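Local coordinates for acyl-coenzyme A oxidase acox-1.1 (Caenorhabditis elegans, PDB 5K3H), which catalyses the FAD-dependent first step of peroxisomal beta-oxidation, turning saturated acyl-CoAs into (2E)-enoyl-CoAs while reducing O2 to hydrogen peroxide, at residues T24-M30 and T558-L563; T300-L306 and R350-Q355; S75-L79 and L106-P112; H100-V105 and S621-R626. One frame throughout, in Å; residues are numbered along the deposited sequence.

Interaction 1. Residues T24-M30 and T558-L563; sequences TFDTHAM and TIKEAL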
# COMPACT_ATOMS: atom_id res chain seq x y z
N THR B 24 -14.20 -20.12 -22.30
CA THR B 24 -13.87 -20.87 -23.50
C THR B 24 -12.94 -22.04 -23.23
O THR B 24 -12.42 -22.63 -24.18
CB THR B 24 -13.18 -19.95 -24.48
OG1 THR B 24 -11.91 -19.63 -23.92
CG2 THR B 24 -13.97 -18.67 -24.65
N PHE B 25 -12.70 -22.36 -21.95
CA PHE B 25 -11.77 -23.41 -21.58
C PHE B 25 -12.21 -24.03 -20.27
O PHE B 25 -12.94 -23.42 -19.47
CB PHE B 25 -10.32 -22.89 -21.46
CG PHE B 25 -10.13 -21.87 -20.37
CD1 PHE B 25 -10.34 -20.52 -20.62
CD2 PHE B 25 -9.74 -22.25 -19.10
CE1 PHE B 25 -10.19 -19.59 -19.63
CE2 PHE B 25 -9.59 -21.33 -18.09
CZ PHE B 25 -9.80 -20.00 -18.35
N ASP B 26 -11.70 -25.25 -20.04
CA ASP B 26 -12.00 -26.06 -18.86
C ASP B 26 -11.08 -25.64 -17.70
O ASP B 26 -9.86 -25.81 -17.77
CB ASP B 26 -11.79 -27.52 -19.25
CG ASP B 26 -11.92 -28.49 -18.09
OD1 ASP B 26 -12.27 -28.08 -16.96
OD2 ASP B 26 -11.65 -29.70 -18.31
N THR B 27 -11.67 -25.16 -16.61
CA THR B 27 -10.84 -24.60 -15.54
C THR B 27 -10.09 -25.68 -14.77
O THR B 27 -9.03 -25.38 -14.19
CB THR B 27 -11.68 -23.74 -14.58
OG1 THR B 27 -12.72 -24.51 -13.96
CG2 THR B 27 -12.32 -22.56 -15.31
N HIS B 28 -10.57 -26.94 -14.76
CA HIS B 28 -9.76 -28.03 -14.22
C HIS B 28 -8.46 -28.17 -15.00
O HIS B 28 -7.41 -28.48 -14.42
CB HIS B 28 -10.51 -29.37 -14.26
CG HIS B 28 -11.54 -29.56 -13.19
ND1 HIS B 28 -11.65 -28.73 -12.09
CD2 HIS B 28 -12.51 -30.49 -13.06
CE1 HIS B 28 -12.65 -29.14 -11.33
NE2 HIS B 28 -13.19 -30.21 -11.90
N ALA B 29 -8.53 -28.01 -16.34
CA ALA B 29 -7.36 -28.14 -17.20
C ALA B 29 -6.41 -26.96 -17.04
O ALA B 29 -5.19 -27.13 -17.06
CB ALA B 29 -7.80 -28.27 -18.67
N MET B 30 -6.97 -25.77 -16.83
CA MET B 30 -6.13 -24.61 -16.53
C MET B 30 -5.48 -24.75 -15.17
O MET B 30 -4.33 -24.35 -14.99
CB MET B 30 -6.95 -23.32 -16.59
CG MET B 30 -6.11 -22.04 -16.47
SD MET B 30 -4.94 -21.85 -17.83
CE MET B 30 -5.98 -21.06 -19.08
N THR B 558 -7.58 -24.83 -26.49
CA THR B 558 -8.40 -23.83 -25.79
C THR B 558 -7.62 -23.17 -24.65
O THR B 558 -7.79 -21.97 -24.40
CB THR B 558 -9.72 -24.44 -25.28
OG1 THR B 558 -9.49 -25.56 -24.40
CG2 THR B 558 -10.58 -24.89 -26.45
N ILE B 559 -6.76 -23.94 -23.98
CA ILE B 559 -5.88 -23.39 -22.95
C ILE B 559 -4.82 -22.47 -23.55
O ILE B 559 -4.51 -21.41 -23.00
CB ILE B 559 -5.23 -24.56 -22.17
CG1 ILE B 559 -6.29 -25.40 -21.46
CG2 ILE B 559 -4.12 -24.05 -21.25
CD1 ILE B 559 -7.13 -24.63 -20.41
N LYS B 560 -4.23 -22.88 -24.68
CA LYS B 560 -3.16 -22.08 -25.28
C LYS B 560 -3.70 -20.75 -25.81
O LYS B 560 -3.01 -19.72 -25.73
CB LYS B 560 -2.50 -22.90 -26.38
CG LYS B 560 -1.45 -22.18 -27.19
CD LYS B 560 -0.93 -23.15 -28.23
CE LYS B 560 0.16 -22.56 -29.10
NZ LYS B 560 1.27 -23.55 -29.16
N GLU B 561 -4.91 -20.75 -26.36
CA GLU B 561 -5.54 -19.52 -26.82
C GLU B 561 -5.92 -18.61 -25.66
O GLU B 561 -5.94 -17.38 -25.82
CB GLU B 561 -6.78 -19.84 -27.65
CG GLU B 561 -6.44 -20.48 -28.98
CD GLU B 561 -7.64 -20.62 -29.88
OE1 GLU B 561 -8.79 -20.60 -29.35
OE2 GLU B 561 -7.43 -20.66 -31.13
N ALA B 562 -6.31 -19.18 -24.51
CA ALA B 562 -6.63 -18.35 -23.36
C ALA B 562 -5.38 -17.66 -22.83
O ALA B 562 -5.39 -16.46 -22.54
CB ALA B 562 -7.28 -19.18 -22.26
N LEU B 563 -4.29 -18.42 -22.68
CA LEU B 563 -3.05 -17.85 -22.18
C LEU B 563 -2.38 -16.96 -23.22
O LEU B 563 -1.73 -15.97 -22.86
CB LEU B 563 -2.11 -18.96 -21.75
CG LEU B 563 -2.65 -19.67 -20.51
CD1 LEU B 563 -1.73 -20.79 -20.08
CD2 LEU B 563 -2.87 -18.66 -19.36
O HOH W 1 -9.74 -20.21 -25.14
O HOH W 2 -10.55 -26.84 -22.40

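Interaction 2. Residues T300-L306 and R350-Q355; sequences TGQAIML and RAYAFQ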
# COMPACT_ATOMS: atom_id res chain seq x y z
N THR B 300 6.35 -18.23 -6.32
CA THR B 300 4.99 -18.79 -6.38
C THR B 300 4.09 -18.20 -5.30
O THR B 300 2.89 -18.01 -5.52
CB THR B 300 5.06 -20.31 -6.25
OG1 THR B 300 5.39 -20.88 -7.53
CG2 THR B 300 3.75 -20.89 -5.76
N GLY B 301 4.64 -17.94 -4.12
CA GLY B 301 3.83 -17.34 -3.07
C GLY B 301 3.28 -15.99 -3.49
O GLY B 301 2.13 -15.67 -3.21
N GLN B 302 4.10 -15.19 -4.17
CA GLN B 302 3.66 -13.87 -4.62
C GLN B 302 2.54 -13.98 -5.65
O GLN B 302 1.57 -13.21 -5.61
CB GLN B 302 4.85 -13.10 -5.20
CG GLN B 302 5.95 -12.71 -4.20
CD GLN B 302 5.52 -11.64 -3.21
OE1 GLN B 302 4.87 -10.67 -3.58
NE2 GLN B 302 5.87 -11.82 -1.95
N ALA B 303 2.65 -14.94 -6.58
CA ALA B 303 1.63 -15.10 -7.60
C ALA B 303 0.30 -15.52 -6.99
O ALA B 303 -0.77 -15.10 -7.46
CB ALA B 303 2.09 -16.14 -8.64
N ILE B 304 0.36 -16.37 -5.97
CA ILE B 304 -0.84 -16.82 -5.27
C ILE B 304 -1.48 -15.66 -4.52
O ILE B 304 -2.70 -15.45 -4.60
CB ILE B 304 -0.49 -18.02 -4.35
CG1 ILE B 304 -0.34 -19.28 -5.23
CG2 ILE B 304 -1.53 -18.22 -3.25
CD1 ILE B 304 0.14 -20.49 -4.56
N MET B 305 -0.68 -14.85 -3.83
CA MET B 305 -1.23 -13.68 -3.14
C MET B 305 -1.89 -12.74 -4.13
O MET B 305 -2.98 -12.23 -3.87
CB MET B 305 -0.15 -12.92 -2.39
CG MET B 305 0.69 -13.76 -1.50
SD MET B 305 -0.10 -14.01 0.08
CE MET B 305 1.16 -13.20 0.99
N LEU B 306 -1.20 -12.44 -5.24
CA LEU B 306 -1.79 -11.57 -6.25
C LEU B 306 -3.07 -12.16 -6.76
O LEU B 306 -4.09 -11.47 -6.84
CB LEU B 306 -0.78 -11.32 -7.39
CG LEU B 306 -1.08 -10.32 -8.53
CD1 LEU B 306 -1.56 -8.98 -8.05
CD2 LEU B 306 0.13 -10.14 -9.43
N ARG B 350 0.03 -10.77 -15.01
CA ARG B 350 1.24 -10.84 -14.18
C ARG B 350 1.22 -12.04 -13.25
O ARG B 350 2.29 -12.59 -12.94
CB ARG B 350 1.43 -9.56 -13.35
CG ARG B 350 1.83 -8.35 -14.11
CD ARG B 350 2.04 -7.11 -13.22
NE ARG B 350 2.58 -6.03 -14.04
CZ ARG B 350 2.92 -4.81 -13.64
NH1 ARG B 350 2.79 -4.43 -12.37
NH2 ARG B 350 3.39 -3.95 -14.55
N ALA B 351 0.06 -12.41 -12.69
CA ALA B 351 0.03 -13.55 -11.77
C ALA B 351 0.43 -14.85 -12.47
O ALA B 351 1.29 -15.59 -11.98
CB ALA B 351 -1.34 -13.70 -11.10
N TYR B 352 -0.15 -15.10 -13.65
CA TYR B 352 0.28 -16.23 -14.49
C TYR B 352 1.73 -16.06 -14.91
O TYR B 352 2.51 -17.03 -14.89
CB TYR B 352 -0.62 -16.35 -15.73
CG TYR B 352 -1.93 -17.09 -15.50
CD1 TYR B 352 -3.04 -16.43 -14.98
CD2 TYR B 352 -2.05 -18.45 -15.80
CE1 TYR B 352 -4.24 -17.10 -14.77
CE2 TYR B 352 -3.23 -19.11 -15.60
CZ TYR B 352 -4.33 -18.44 -15.08
OH TYR B 352 -5.53 -19.10 -14.87
N ALA B 353 2.13 -14.85 -15.27
CA ALA B 353 3.52 -14.63 -15.69
C ALA B 353 4.49 -14.97 -14.57
O ALA B 353 5.54 -15.57 -14.82
CB ALA B 353 3.72 -13.18 -16.15
N PHE B 354 4.16 -14.61 -13.33
CA PHE B 354 5.05 -14.92 -12.22
C PHE B 354 5.08 -16.41 -11.95
O PHE B 354 6.15 -16.98 -11.69
CB PHE B 354 4.60 -14.18 -10.95
CG PHE B 354 4.65 -12.68 -11.06
CD1 PHE B 354 5.40 -12.05 -12.05
CD2 PHE B 354 3.88 -11.90 -10.21
CE1 PHE B 354 5.41 -10.66 -12.15
CE2 PHE B 354 3.90 -10.52 -10.31
CZ PHE B 354 4.67 -9.90 -11.27
N GLN B 355 3.93 -17.08 -12.00
CA GLN B 355 3.87 -18.52 -11.77
C GLN B 355 4.72 -19.26 -12.79
O GLN B 355 5.42 -20.22 -12.47
CB GLN B 355 2.41 -18.99 -11.81
CG GLN B 355 2.20 -20.49 -11.52
CD GLN B 355 2.32 -20.82 -10.01
OE1 GLN B 355 2.77 -19.99 -9.20
NE2 GLN B 355 1.90 -22.03 -9.63

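Interaction 3. Residues S75-L79 and L106-P112; sequences SARKL and LGIEGNP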
# COMPACT_ATOMS: atom_id res chain seq x y z
N SER B 75 -3.91 -20.32 16.14
CA SER B 75 -2.92 -20.88 15.23
C SER B 75 -2.20 -22.07 15.86
O SER B 75 -1.90 -23.06 15.18
CB SER B 75 -1.95 -19.76 14.80
OG SER B 75 -1.01 -20.17 13.82
N ALA B 76 -1.88 -21.97 17.16
CA ALA B 76 -1.25 -23.09 17.87
C ALA B 76 -2.22 -24.26 18.01
O ALA B 76 -1.83 -25.43 17.85
CB ALA B 76 -0.76 -22.63 19.25
N ARG B 77 -3.49 -23.97 18.32
CA ARG B 77 -4.52 -25.00 18.35
C ARG B 77 -4.53 -25.83 17.06
O ARG B 77 -4.34 -27.05 17.09
CB ARG B 77 -5.88 -24.34 18.58
CG ARG B 77 -7.01 -25.31 18.88
CD ARG B 77 -8.36 -24.60 18.93
NE ARG B 77 -8.80 -24.09 17.63
CZ ARG B 77 -9.22 -24.86 16.63
NH1 ARG B 77 -9.26 -26.18 16.76
NH2 ARG B 77 -9.60 -24.32 15.48
N LYS B 78 -4.75 -25.16 15.91
CA LYS B 78 -4.81 -25.86 14.63
C LYS B 78 -3.50 -26.56 14.30
O LYS B 78 -3.50 -27.64 13.70
CB LYS B 78 -5.16 -24.88 13.51
CG LYS B 78 -6.53 -24.29 13.67
CD LYS B 78 -7.01 -23.60 12.43
CE LYS B 78 -6.39 -22.22 12.36
NZ LYS B 78 -7.12 -21.34 11.41
N LEU B 79 -2.38 -25.96 14.68
CA LEU B 79 -1.09 -26.56 14.38
C LEU B 79 -0.95 -27.93 15.04
O LEU B 79 -0.51 -28.89 14.41
CB LEU B 79 0.03 -25.61 14.81
CG LEU B 79 1.45 -25.82 14.31
CD1 LEU B 79 1.49 -25.93 12.80
CD2 LEU B 79 2.27 -24.62 14.76
N LEU B 106 -3.86 -22.86 8.02
CA LEU B 106 -3.15 -21.85 8.80
C LEU B 106 -3.25 -20.44 8.21
O LEU B 106 -3.20 -19.47 8.97
CB LEU B 106 -1.68 -22.26 8.98
CG LEU B 106 -1.42 -23.58 9.77
CD1 LEU B 106 0.04 -24.03 9.75
CD2 LEU B 106 -1.93 -23.51 11.22
N GLY B 107 -3.44 -20.31 6.89
CA GLY B 107 -3.63 -19.01 6.28
C GLY B 107 -2.33 -18.29 6.00
O GLY B 107 -1.26 -18.88 5.90
N ILE B 108 -2.43 -16.97 5.84
CA ILE B 108 -1.28 -16.15 5.46
C ILE B 108 -0.72 -15.30 6.60
O ILE B 108 0.38 -14.73 6.44
CB ILE B 108 -1.59 -15.26 4.24
CG1 ILE B 108 -2.73 -14.27 4.52
CG2 ILE B 108 -1.88 -16.12 3.03
CD1 ILE B 108 -2.93 -13.24 3.42
N GLU B 109 -1.43 -15.18 7.74
CA GLU B 109 -0.98 -14.27 8.79
C GLU B 109 0.12 -14.85 9.68
O GLU B 109 0.63 -14.12 10.55
CB GLU B 109 -2.16 -13.82 9.65
CG GLU B 109 -3.28 -13.16 8.83
CD GLU B 109 -4.34 -12.45 9.68
OE1 GLU B 109 -3.99 -11.99 10.78
OE2 GLU B 109 -5.52 -12.35 9.24
N GLY B 110 0.54 -16.09 9.45
CA GLY B 110 1.63 -16.72 10.18
C GLY B 110 1.18 -17.89 11.05
O GLY B 110 -0.02 -18.17 11.21
N ASN B 111 2.17 -18.58 11.61
CA ASN B 111 1.93 -19.58 12.64
C ASN B 111 3.22 -19.75 13.45
O ASN B 111 4.27 -19.25 13.04
CB ASN B 111 1.46 -20.92 12.03
CG ASN B 111 2.55 -21.64 11.27
OD1 ASN B 111 3.30 -22.43 11.85
ND2 ASN B 111 2.65 -21.38 9.97
N PRO B 112 3.15 -20.38 14.62
CA PRO B 112 4.34 -20.48 15.50
C PRO B 112 5.50 -21.26 14.91
O PRO B 112 6.60 -21.23 15.50
CB PRO B 112 3.80 -21.18 16.74
CG PRO B 112 2.34 -20.82 16.77
CD PRO B 112 1.92 -20.79 15.34
O HOH W 3 -2.22 -19.80 11.45

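Interaction 4. Residues H100-V105 and S621-R626; sequences HLNNEV and SDRELR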
# COMPACT_ATOMS: atom_id res chain seq x y z
N HIS B 100 -0.27 -26.30 0.30
CA HIS B 100 -1.72 -26.12 0.17
C HIS B 100 -2.44 -26.34 1.50
O HIS B 100 -3.26 -25.52 1.93
CB HIS B 100 -2.26 -27.05 -0.91
CG HIS B 100 -3.75 -27.01 -1.07
ND1 HIS B 100 -4.43 -25.87 -1.41
CD2 HIS B 100 -4.67 -28.00 -1.00
CE1 HIS B 100 -5.72 -26.14 -1.51
NE2 HIS B 100 -5.90 -27.43 -1.25
N LEU B 101 -2.13 -27.45 2.18
CA LEU B 101 -2.76 -27.74 3.47
C LEU B 101 -2.60 -26.57 4.44
O LEU B 101 -3.57 -26.14 5.08
CB LEU B 101 -2.15 -29.02 4.05
CG LEU B 101 -2.50 -29.48 5.47
CD1 LEU B 101 -3.95 -29.95 5.59
CD2 LEU B 101 -1.52 -30.58 5.90
N ASN B 102 -1.39 -26.01 4.53
CA ASN B 102 -1.18 -24.90 5.45
C ASN B 102 -1.97 -23.66 5.02
O ASN B 102 -2.50 -22.94 5.88
CB ASN B 102 0.32 -24.59 5.59
CG ASN B 102 1.05 -25.59 6.55
OD1 ASN B 102 0.42 -26.35 7.31
ND2 ASN B 102 2.38 -25.59 6.48
N ASN B 103 -2.06 -23.39 3.71
CA ASN B 103 -2.83 -22.22 3.24
C ASN B 103 -4.30 -22.32 3.63
O ASN B 103 -4.89 -21.32 4.04
CB ASN B 103 -2.74 -22.09 1.71
CG ASN B 103 -1.37 -21.72 1.22
OD1 ASN B 103 -0.60 -21.06 1.91
ND2 ASN B 103 -1.06 -22.15 0.00
N GLU B 104 -4.90 -23.51 3.47
CA GLU B 104 -6.29 -23.74 3.89
C GLU B 104 -6.44 -23.59 5.39
O GLU B 104 -7.34 -22.90 5.88
CB GLU B 104 -6.73 -25.16 3.48
CG GLU B 104 -7.10 -25.37 2.03
CD GLU B 104 -8.60 -25.39 1.78
OE1 GLU B 104 -9.40 -25.44 2.75
OE2 GLU B 104 -9.00 -25.31 0.60
N VAL B 105 -5.58 -24.26 6.15
CA VAL B 105 -5.75 -24.36 7.60
C VAL B 105 -5.12 -23.17 8.31
O VAL B 105 -5.79 -22.47 9.07
CB VAL B 105 -5.20 -25.72 8.10
CG1 VAL B 105 -5.16 -25.82 9.62
CG2 VAL B 105 -6.07 -26.84 7.58
N SER B 621 -10.67 -22.30 -2.29
CA SER B 621 -11.91 -22.39 -1.54
C SER B 621 -12.09 -21.14 -0.68
O SER B 621 -11.15 -20.39 -0.42
CB SER B 621 -11.89 -23.64 -0.66
OG SER B 621 -10.96 -23.50 0.39
N ASP B 622 -13.34 -20.92 -0.24
CA ASP B 622 -13.62 -19.83 0.69
C ASP B 622 -12.84 -19.99 1.98
O ASP B 622 -12.36 -19.00 2.55
CB ASP B 622 -15.12 -19.76 0.99
CG ASP B 622 -15.89 -19.06 -0.08
OD1 ASP B 622 -15.21 -18.41 -0.90
OD2 ASP B 622 -17.14 -19.18 -0.12
N ARG B 623 -12.70 -21.23 2.46
CA ARG B 623 -11.92 -21.44 3.67
C ARG B 623 -10.48 -20.96 3.49
O ARG B 623 -9.86 -20.49 4.45
CB ARG B 623 -11.97 -22.91 4.10
CG ARG B 623 -13.33 -23.36 4.75
CD ARG B 623 -13.23 -24.72 5.46
NE ARG B 623 -12.27 -25.55 4.74
CZ ARG B 623 -12.56 -26.29 3.67
NH1 ARG B 623 -13.80 -26.32 3.19
NH2 ARG B 623 -11.60 -27.00 3.08
N GLU B 624 -9.94 -21.06 2.28
CA GLU B 624 -8.59 -20.54 2.05
C GLU B 624 -8.59 -19.04 1.81
O GLU B 624 -7.75 -18.32 2.37
CB GLU B 624 -7.94 -21.25 0.87
CG GLU B 624 -6.54 -20.76 0.55
CD GLU B 624 -5.91 -21.48 -0.63
OE1 GLU B 624 -6.50 -22.43 -1.17
OE2 GLU B 624 -4.80 -21.09 -1.04
N LEU B 625 -9.51 -18.56 0.96
CA LEU B 625 -9.46 -17.18 0.48
C LEU B 625 -9.77 -16.18 1.59
O LEU B 625 -9.19 -15.09 1.62
CB LEU B 625 -10.44 -17.00 -0.68
CG LEU B 625 -10.29 -15.71 -1.49
CD1 LEU B 625 -8.90 -15.71 -2.05
CD2 LEU B 625 -11.30 -15.63 -2.62
N ARG B 626 -10.73 -16.50 2.45
CA ARG B 626 -11.03 -15.75 3.67
C ARG B 626 -11.56 -14.35 3.39
O ARG B 626 -11.34 -13.42 4.17
CB ARG B 626 -9.80 -15.68 4.56
CG ARG B 626 -9.62 -16.96 5.34
CD ARG B 626 -8.27 -17.08 6.04
NE ARG B 626 -8.20 -18.32 6.80
CZ ARG B 626 -7.64 -19.45 6.39
NH1 ARG B 626 -7.06 -19.52 5.20
NH2 ARG B 626 -7.65 -20.52 7.19
O HOH W 4 -2.83 -22.87 -2.08

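Interaction 1. Residues T24-M30 and T558-L563
The F25 ring packs obliquely against I559 and A562 of helix 557-577: F25 CD1 is 3.7 Å from A562 CB, and F25 CD2 is 3.8 Å from I559 CD1. A562 is small enough to let the ring come close, while the longer I559 brings its terminal CD1 to it. I559 loses the most surface here, because its CD1 also meets A29 CB at 4.1 Å and M30 N at 3.8 Å. The flexible side chain of M30 bends so that its CE touches A562 CB and L563 CG, each at 3.9 Å. Thus the start of helix 27-35, in the N-terminal alpha-helical part of the acyl-CoA oxidase fold, is joined to a helix of its C-terminal helical part, 528 residues further on. D26 is the N-cap of helix 27-35: its OD1 accepts a weak bond from H28 N (3.0 Å) and pairs with K6. Around this apolar patch the polar links run through water. One water joins T24 OG1 (2.6 Å) to T558 O (2.7 Å), and a second joins D26 N (3.1 Å) to T558 OG1 (2.6 Å). The two threonine hydroxyls have further partners, N610 for T24 and D556 for T558.

Interaction 2. Residues T300-L306 and R350-Q355
The methyl group of A303 is the bump at the middle of this contact. It drops into a hollow on the facing helix, where A303 CB lies 3.5 Å from A351 O, 3.9 Å from F354 CB and 3.9 Å from Q355 N. With small alanines facing each other, the CA atoms of A303 and A351 come to 4.7 Å and the segment axes to 8.4 Å. One turn on, L306 fills the next hollow, its CD2 lying 3.9 Å from F354 CE2, 4.2 Å from A351 CB and 4.2 Å from R350 CB. The end of the Q355 side chain comes near T300, whose OG1 donates a hydrogen bond to Q355 OE1 (3.2 Å); Q355 NE2 bonds I34 O. R350 forms salt bridges with E574 and E400, and its side chain lies about 6 Å from that of H396, an ATP-binding residue. Running at 162°, the two segments form a close antiparallel helix pair, as in the helical bundle of the C-alpha1 domain of acyl-CoA oxidases.

Interaction 3. Residues S75-L79 and L106-P112
L106 gives up more surface than any other residue of this contact, followed by L79, with S75 and P112 next and equal. The contact ties helix 68-85 to the loop before helix 114-127 within the N-terminal helical domain. L106 sends its side chain against helix 68-85: its CD1 meets L79 CD1 at 3.9 Å, while its CD2 lies 4.2 Å from K78 CB and 4.0 Å from S75 O. L79 suits its place because its branched end bridges L106 and P112, touching P112 CD with CD2 at 3.9 Å. P112 has no backbone N-H to satisfy, and its compact apolar ring reaches A76, with A76 CB 4.4 Å from P112 CG; Y661 and L662 of the second subunit pack on A76 and P112 respectively. S75 is small enough to fit against the loop, with S75 OG 3.1 Å from N111 CB and 3.4 Å from P112 CD. G107 and G110 adopt positive phi angles at which a CB would collide with the preceding carbonyl oxygen. N111 OD1 accepts from M113 N in an Asx turn. A water accepts from S75 OG (2.7 Å) and donates to L106 O and G110 O, each 2.7 Å away. The chemistry is therefore mixed: leucine and proline supply the apolar grip, while S75 holds a water that satisfies two backbone carbonyl groups.

Interaction 4. Residues H100-V105 and S621-R626
S621 opens the second segment as the N-cap of the short helix 622-625: its OG accepts from E624 N (3.3 Å) and donates to E104 OE2 (2.7 Å). A serine hydroxyl suits this place because it can do both at once. R623 then brings a positive charge to the same carboxylate, with R623 NH2 2.7 Å from E104 OE1 in a salt bridge whose hydrogen bond is weak. T48 holds both residues, as it accepts from R623 NH2 through its backbone and bonds E104 OE2 through its hydroxyl. E624, extended beside N103 and H100, takes a bond at OE2 from a water (2.9 Å) that accepts from N103 ND2 (2.8 Å), and Y308 OH also binds this carboxylate. At R626 the backbone leaves the helix with positive phi, and the long side chain returns to the facing helix, where NH1 donates to N103 O (3.0 Å) and NH2 to E104 O (2.7 Å). Its NE pairs with D59. Arginine here supplies donors to carbonyl oxygens at the C-terminal end of helix 97-105. The arrangement, an N-capped helical turn bound to a helix end, joins the C-terminal part of the acyl-CoA oxidase fold to its N-terminal helical domain.

Overall arrangement
Along the chain, interactions 1 and 4 cross, each pairing an N-terminal segment with one beyond residue 550, while interaction 2 is nested inside both. Interaction 3 crosses interaction 4, since 100-105 falls between 75-79 and 106-112 while 621-626 lies far beyond. These two are neighbours, with centres 11 Å apart, and K78 NZ and V105 O, 2.9 Å apart, probably form a hydrogen bond. Interaction 2, in the C-alpha1 helices, lies between the others: Y352 packs on M30 and L563 of interaction 1, and M305 on I108 of interaction 3. Interactions 1 and 3 are farthest apart, about 34 Å between centres. N-terminal and C-terminal helical regions thus pack together around the central helices.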